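Local coordinates for hypothetical protein Llacc01001955 (Lactococcus lactis, PDB 1ZUJ) that probably binds DNA and guards the cell against oxidative stress as a Dps protein, a twelve-subunit cage of the ferritin superfamily, at residues A[44-49]-A[60-64]; A[77-83]-A[138-143]. Residues are numbered along the deposited sequence.

Both contacts use helix 54-80 of the Dps four-helix bundle, contact 1 near its beginning and contact 2 at its end, so they lie on opposite sides of the chain's centre. Their centres are 29 Å apart, their nearest atoms about 17 Å, and they do not touch. Contact 1 joins consecutive antiparallel helices close to the turn between them and is buried. Contact 2 joins parts of the chain more than fifty residues apart, at the bundle end where helix 141-165 starts, and is only partly buried. Each also borders another subunit: R61 of contact 1 reaches E76 of the second subunit, whereas F141 of contact 2 packs on I132 of the third.

Contact 1: A[44-49]-A[60-64]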
loop_
_atom_site.group_PDB
_atom_site.type_symbol
_atom_site.label_atom_id
_atom_site.label_comp_id
_atom_site.label_asym_id
_atom_site.label_seq_id
_atom_site.Cartn_x
_atom_site.Cartn_y
_atom_site.Cartn_z
ATOM N N LEU A 44 25.834 -6.308 19.042
ATOM C CA LEU A 44 25.316 -5.715 17.795
ATOM C C LEU A 44 24.704 -4.355 18.100
ATOM O O LEU A 44 25.238 -3.339 17.692
ATOM C CB LEU A 44 24.257 -6.616 17.141
ATOM C CG LEU A 44 24.685 -7.969 16.568
ATOM C CD1 LEU A 44 23.480 -8.882 16.354
ATOM C CD2 LEU A 44 25.439 -7.805 15.280
ATOM N N MET A 45 23.569 -4.360 18.802
ATOM C CA MET A 45 22.973 -3.169 19.423
ATOM C C MET A 45 24.024 -2.170 19.903
ATOM O O MET A 45 23.799 -0.953 19.867
ATOM C CB MET A 45 22.087 -3.593 20.604
ATOM C CG MET A 45 20.869 -2.701 20.854
ATOM S SD MET A 45 19.236 -3.590 21.085
ATOM C CE MET A 45 18.781 -2.917 22.816
ATOM N N GLN A 46 25.167 -2.700 20.349
ATOM C CA GLN A 46 26.326 -1.892 20.724
ATOM C C GLN A 46 26.898 -1.250 19.490
ATOM O O GLN A 46 27.032 -0.035 19.428
ATOM C CB GLN A 46 27.428 -2.738 21.406
ATOM C CG GLN A 46 28.560 -1.904 22.062
ATOM C CD GLN A 46 29.889 -2.640 22.224
ATOM O OE1 GLN A 46 30.870 -2.056 22.718
ATOM N NE2 GLN A 46 29.929 -3.903 21.817
ATOM N N ALA A 47 27.254 -2.099 18.528
ATOM C CA ALA A 47 27.906 -1.691 17.283
ATOM C C ALA A 47 26.998 -0.803 16.469
ATOM O O ALA A 47 27.448 0.145 15.850
ATOM C CB ALA A 47 28.319 -2.916 16.471
ATOM N N GLY A 48 25.708 -1.107 16.502
ATOM C CA GLY A 48 24.701 -0.292 15.858
ATOM C C GLY A 48 24.568 1.096 16.452
ATOM O O GLY A 48 23.924 1.951 15.854
ATOM N N LEU A 49 25.142 1.318 17.633
ATOM C CA LEU A 49 25.180 2.652 18.236
ATOM C C LEU A 49 26.521 3.334 18.094
ATOM O O LEU A 49 26.564 4.560 18.097
ATOM C CB LEU A 49 24.812 2.600 19.727
ATOM C CG LEU A 49 23.325 2.699 20.096
ATOM C CD1 LEU A 49 23.168 3.021 21.576
ATOM C CD2 LEU A 49 22.585 3.738 19.250
ATOM N N PHE A 60 23.881 -3.704 11.482
ATOM C CA PHE A 60 23.874 -4.163 12.880
ATOM C C PHE A 60 22.512 -3.995 13.512
ATOM O O PHE A 60 22.027 -4.923 14.145
ATOM C CB PHE A 60 24.926 -3.437 13.733
ATOM C CG PHE A 60 26.359 -3.683 13.298
ATOM C CD1 PHE A 60 26.770 -4.924 12.816
ATOM C CD2 PHE A 60 27.297 -2.660 13.367
ATOM C CE1 PHE A 60 28.070 -5.129 12.415
ATOM C CE2 PHE A 60 28.606 -2.862 12.962
ATOM C CZ PHE A 60 28.992 -4.090 12.489
ATOM N N ARG A 61 21.872 -2.844 13.337
ATOM C CA ARG A 61 20.558 -2.652 13.945
ATOM C C ARG A 61 19.548 -3.587 13.316
ATOM O O ARG A 61 18.439 -3.747 13.833
ATOM C CB ARG A 61 20.052 -1.219 13.781
ATOM C CG ARG A 61 20.941 -0.160 14.357
ATOM C CD ARG A 61 20.218 1.129 14.615
ATOM N NE ARG A 61 21.137 2.202 14.997
ATOM C CZ ARG A 61 20.761 3.332 15.598
ATOM N NH1 ARG A 61 19.474 3.550 15.867
ATOM N NH2 ARG A 61 21.674 4.248 15.924
ATOM N N GLU A 62 19.936 -4.171 12.184
ATOM C CA GLU A 62 19.058 -4.991 11.364
ATOM C C GLU A 62 19.299 -6.452 11.704
ATOM O O GLU A 62 18.344 -7.185 11.915
ATOM C CB GLU A 62 19.297 -4.692 9.863
ATOM C CG GLU A 62 18.469 -5.487 8.848
ATOM C CD GLU A 62 19.327 -6.165 7.773
ATOM O OE1 GLU A 62 19.273 -7.410 7.661
ATOM O OE2 GLU A 62 20.062 -5.465 7.032
ATOM N N ILE A 63 20.563 -6.872 11.764
ATOM C CA ILE A 63 20.897 -8.218 12.219
ATOM C C ILE A 63 20.380 -8.366 13.645
ATOM O O ILE A 63 19.798 -9.401 13.989
ATOM C CB ILE A 63 22.411 -8.498 12.182
ATOM C CG1 ILE A 63 22.966 -8.444 10.750
ATOM C CG2 ILE A 63 22.690 -9.875 12.753
ATOM C CD1 ILE A 63 24.454 -8.150 10.672
ATOM N N ALA A 64 20.582 -7.322 14.453
ATOM C CA ALA A 64 19.991 -7.219 15.785
ATOM C C ALA A 64 18.499 -7.523 15.766
ATOM O O ALA A 64 18.090 -8.517 16.325
ATOM C CB ALA A 64 20.251 -5.860 16.384
#
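Segments 44-49 and 60-64 are neighbouring turns of helices 26-50 and 54-80, the hairpin that opens the ferritin-like four-helix bundle. Their axes run antiparallel at 157° and close to 8.1 Å, a short spacing made possible by small residues.

G48 is the key to the backbone fit. Its CA comes within 5.0 Å of the CA of F60, and its N is 3.7 Å from F60 CB; a CB on residue 48 would collide with R61 CG. A47 and A64, with just a methyl each, suit the same tight face.

The apolar contacts centre on L44 and F60. A47 CB sits over one face of the F60 ring, 3.3 Å from F60 CD2, while L44 CD2 lies 4.0 Å from F60 CD1. The long branched side chain of L44 also reaches along helix 54-80 to I63 and A64, with CD1 3.8 Å from I63 CG2 and CB 4.1 Å from A64 CB. F117 of helix 110-131 meets the F60 ring, and F161 of helix 141-165 touches both F60 and I63, carrying this layer into the bundle core.

The polar link is R61, which extends past G48 and donates from NE to G48 O at 2.9 Å; a second bond, from R61 NH2 to the same oxygen at 3.2 Å, is weak. L49 CD2 rests 3.5 Å from R61 NH2. Beyond, R61 NH1 forms a salt bridge with E76 of the second subunit.

One arginine thus ties a carbonyl near the end of helix 26-50 to a subunit interface, while close packing of L44 and F60 against small residues fills the hairpin's interior.

Contact 2: A[77-83]-A[138-143]; sequences QLLDENE and EEKFSL
Helix 54-80 ends, weakly bonded, in segment 77-83, and helix 141-165 begins in segment 138-143; the two run antiparallel, with CA atoms of Q77 and L143 5.9 Å apart and those of E81 and K140 7.5 Å apart. This is an end of the four-helix bundle, where the second and last long helices meet.

K140 is the polar centre. E139, at phi/psi 54/43, turns the chain after the short helix 133-137, and K140 follows in an extended conformation (-84/103) with chi1 m and chi2 to chi4 between wells (-125°, -129°, -122°). Its long side chain brings NZ 3.1 Å from E83 OE1 and 2.7 Å from E138 OE1, a salt-bridge network in which the ammonium bridges two carboxylates whose OE1 atoms are 4.3 Å apart. T25 also bonds to E83, joining the chain ahead of helix 26-50 to the cluster.

E81 centres an inverse gamma turn (-82/54) that bends the chain out of its helix. Its CB points toward 138-143, chi1 is m, and OE2 ends 4.2 Å from F141 N.

L143, rotamer tp, supplies the apolar floor: CD1 is 3.6 Å from Q77 CB and CD2 3.7 Å from L78 CD1. L30 and L34 of helix 26-50 cover L143 and L78 respectively.

Leucines therefore pack on the inner side, while beside them one lysine bridges acids from both segments, partly offsetting the repulsion between E83 and E138.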
loop_
_atom_site.group_PDB
_atom_site.type_symbol
_atom_site.label_atom_id
_atom_site.label_comp_id
_atom_site.label_asym_id
_atom_site.label_seq_id
_atom_site.Cartn_x
_atom_site.Cartn_y
_atom_site.Cartn_z
ATOM N N GLN A 77 8.682 -22.466 19.274
ATOM C CA GLN A 77 8.642 -23.841 18.779
ATOM C C GLN A 77 9.098 -24.854 19.833
ATOM O O GLN A 77 8.934 -26.065 19.642
ATOM C CB GLN A 77 9.545 -23.967 17.550
ATOM C CG GLN A 77 8.932 -24.677 16.338
ATOM C CD GLN A 77 8.696 -23.733 15.185
ATOM O OE1 GLN A 77 7.684 -23.845 14.495
ATOM N NE2 GLN A 77 9.620 -22.794 14.978
ATOM N N LEU A 78 9.738 -24.346 20.893
ATOM C CA LEU A 78 9.974 -25.091 22.138
ATOM C C LEU A 78 8.730 -25.022 23.041
ATOM O O LEU A 78 8.042 -26.027 23.187
ATOM C CB LEU A 78 11.212 -24.567 22.879
ATOM C CG LEU A 78 12.608 -25.092 22.512
ATOM C CD1 LEU A 78 12.617 -26.098 21.370
ATOM C CD2 LEU A 78 13.552 -23.943 22.187
ATOM N N LEU A 79 8.424 -23.866 23.638
ATOM C CA LEU A 79 7.151 -23.711 24.355
ATOM C C LEU A 79 6.083 -24.602 23.714
ATOM O O LEU A 79 5.316 -25.269 24.415
ATOM C CB LEU A 79 6.666 -22.239 24.398
ATOM C CG LEU A 79 5.323 -21.818 23.737
ATOM C CD1 LEU A 79 4.062 -22.321 24.461
ATOM C CD2 LEU A 79 5.246 -20.294 23.609
ATOM N N ASP A 80 6.039 -24.610 22.384
ATOM C CA ASP A 80 5.069 -25.424 21.656
ATOM C C ASP A 80 5.321 -26.932 21.816
ATOM O O ASP A 80 4.392 -27.673 22.100
ATOM C CB ASP A 80 5.031 -25.022 20.168
ATOM C CG ASP A 80 3.911 -24.011 19.844
ATOM O OD1 ASP A 80 3.577 -23.142 20.696
ATOM O OD2 ASP A 80 3.323 -24.018 18.739
ATOM N N GLU A 81 6.565 -27.373 21.629
ATOM C CA GLU A 81 6.962 -28.777 21.867
ATOM C C GLU A 81 7.252 -29.067 23.363
ATOM O O GLU A 81 8.320 -29.602 23.697
ATOM C CB GLU A 81 8.203 -29.132 21.017
ATOM C CG GLU A 81 7.901 -29.494 19.561
ATOM C CD GLU A 81 7.934 -30.992 19.279
ATOM O OE1 GLU A 81 8.501 -31.744 20.093
ATOM O OE2 GLU A 81 7.389 -31.428 18.238
ATOM N N ASN A 82 6.288 -28.752 24.238
ATOM C CA ASN A 82 6.509 -28.614 25.696
ATOM C C ASN A 82 7.948 -28.837 26.196
ATOM O O ASN A 82 8.261 -29.897 26.736
ATOM C CB ASN A 82 5.537 -29.499 26.496
ATOM C CG ASN A 82 5.426 -29.067 27.956
ATOM O OD1 ASN A 82 4.340 -28.739 28.445
ATOM N ND2 ASN A 82 6.561 -29.043 28.651
ATOM N N GLU A 83 8.802 -27.830 26.018
ATOM C CA GLU A 83 10.186 -27.880 26.489
ATOM C C GLU A 83 10.560 -26.606 27.247
ATOM O O GLU A 83 9.842 -25.609 27.211
ATOM C CB GLU A 83 11.150 -28.112 25.318
ATOM C CG GLU A 83 11.604 -29.560 25.153
ATOM C CD GLU A 83 13.007 -29.846 25.697
ATOM O OE1 GLU A 83 13.587 -30.871 25.273
ATOM O OE2 GLU A 83 13.538 -29.076 26.544
ATOM N N GLU A 138 15.138 -36.692 18.022
ATOM C CA GLU A 138 13.921 -36.680 18.849
ATOM C C GLU A 138 12.667 -36.637 17.987
ATOM O O GLU A 138 11.551 -36.744 18.515
ATOM C CB GLU A 138 13.874 -35.515 19.865
ATOM C CG GLU A 138 15.215 -34.895 20.249
ATOM C CD GLU A 138 15.229 -34.236 21.622
ATOM O OE1 GLU A 138 14.155 -33.815 22.123
ATOM O OE2 GLU A 138 16.339 -34.136 22.200
ATOM N N GLU A 139 12.852 -36.477 16.673
ATOM C CA GLU A 139 11.746 -36.365 15.733
ATOM C C GLU A 139 10.802 -35.248 16.196
ATOM O O GLU A 139 9.587 -35.409 16.190
ATOM C CB GLU A 139 11.021 -37.712 15.548
ATOM C CG GLU A 139 11.726 -38.692 14.599
ATOM C CD GLU A 139 11.125 -40.108 14.625
ATOM O OE1 GLU A 139 11.514 -40.895 15.519
ATOM O OE2 GLU A 139 10.268 -40.448 13.763
ATOM N N LYS A 140 11.392 -34.132 16.631
ATOM C CA LYS A 140 10.674 -32.885 16.828
ATOM C C LYS A 140 10.659 -32.269 15.442
ATOM O O LYS A 140 11.679 -31.752 14.983
ATOM C CB LYS A 140 11.405 -31.956 17.811
ATOM C CG LYS A 140 11.857 -32.595 19.145
ATOM C CD LYS A 140 11.346 -31.842 20.413
ATOM C CE LYS A 140 12.454 -31.513 21.433
ATOM N NZ LYS A 140 12.226 -32.078 22.814
ATOM N N PHE A 141 9.527 -32.352 14.754
ATOM C CA PHE A 141 9.520 -32.147 13.302
ATOM C C PHE A 141 9.548 -30.677 12.881
ATOM O O PHE A 141 10.439 -30.260 12.134
ATOM C CB PHE A 141 8.321 -32.859 12.663
ATOM C CG PHE A 141 8.418 -34.374 12.667
ATOM C CD1 PHE A 141 7.289 -35.145 12.923
ATOM C CD2 PHE A 141 9.624 -35.028 12.397
ATOM C CE1 PHE A 141 7.354 -36.537 12.926
ATOM C CE2 PHE A 141 9.697 -36.431 12.398
ATOM C CZ PHE A 141 8.560 -37.184 12.663
ATOM N N SER A 142 8.578 -29.899 13.355
ATOM C CA SER A 142 8.499 -28.474 13.026
ATOM C C SER A 142 9.817 -27.759 13.321
ATOM O O SER A 142 10.322 -26.998 12.501
ATOM C CB SER A 142 7.360 -27.805 13.802
ATOM O OG SER A 142 7.510 -26.395 13.837
ATOM N N LEU A 143 10.370 -28.031 14.499
ATOM C CA LEU A 143 11.564 -27.349 14.982
ATOM C C LEU A 143 12.770 -27.592 14.108
ATOM O O LEU A 143 13.651 -26.758 14.070
ATOM C CB LEU A 143 11.887 -27.786 16.415
ATOM C CG LEU A 143 13.050 -27.084 17.134
ATOM C CD1 LEU A 143 12.665 -25.698 17.649
ATOM C CD2 LEU A 143 13.588 -27.967 18.285
#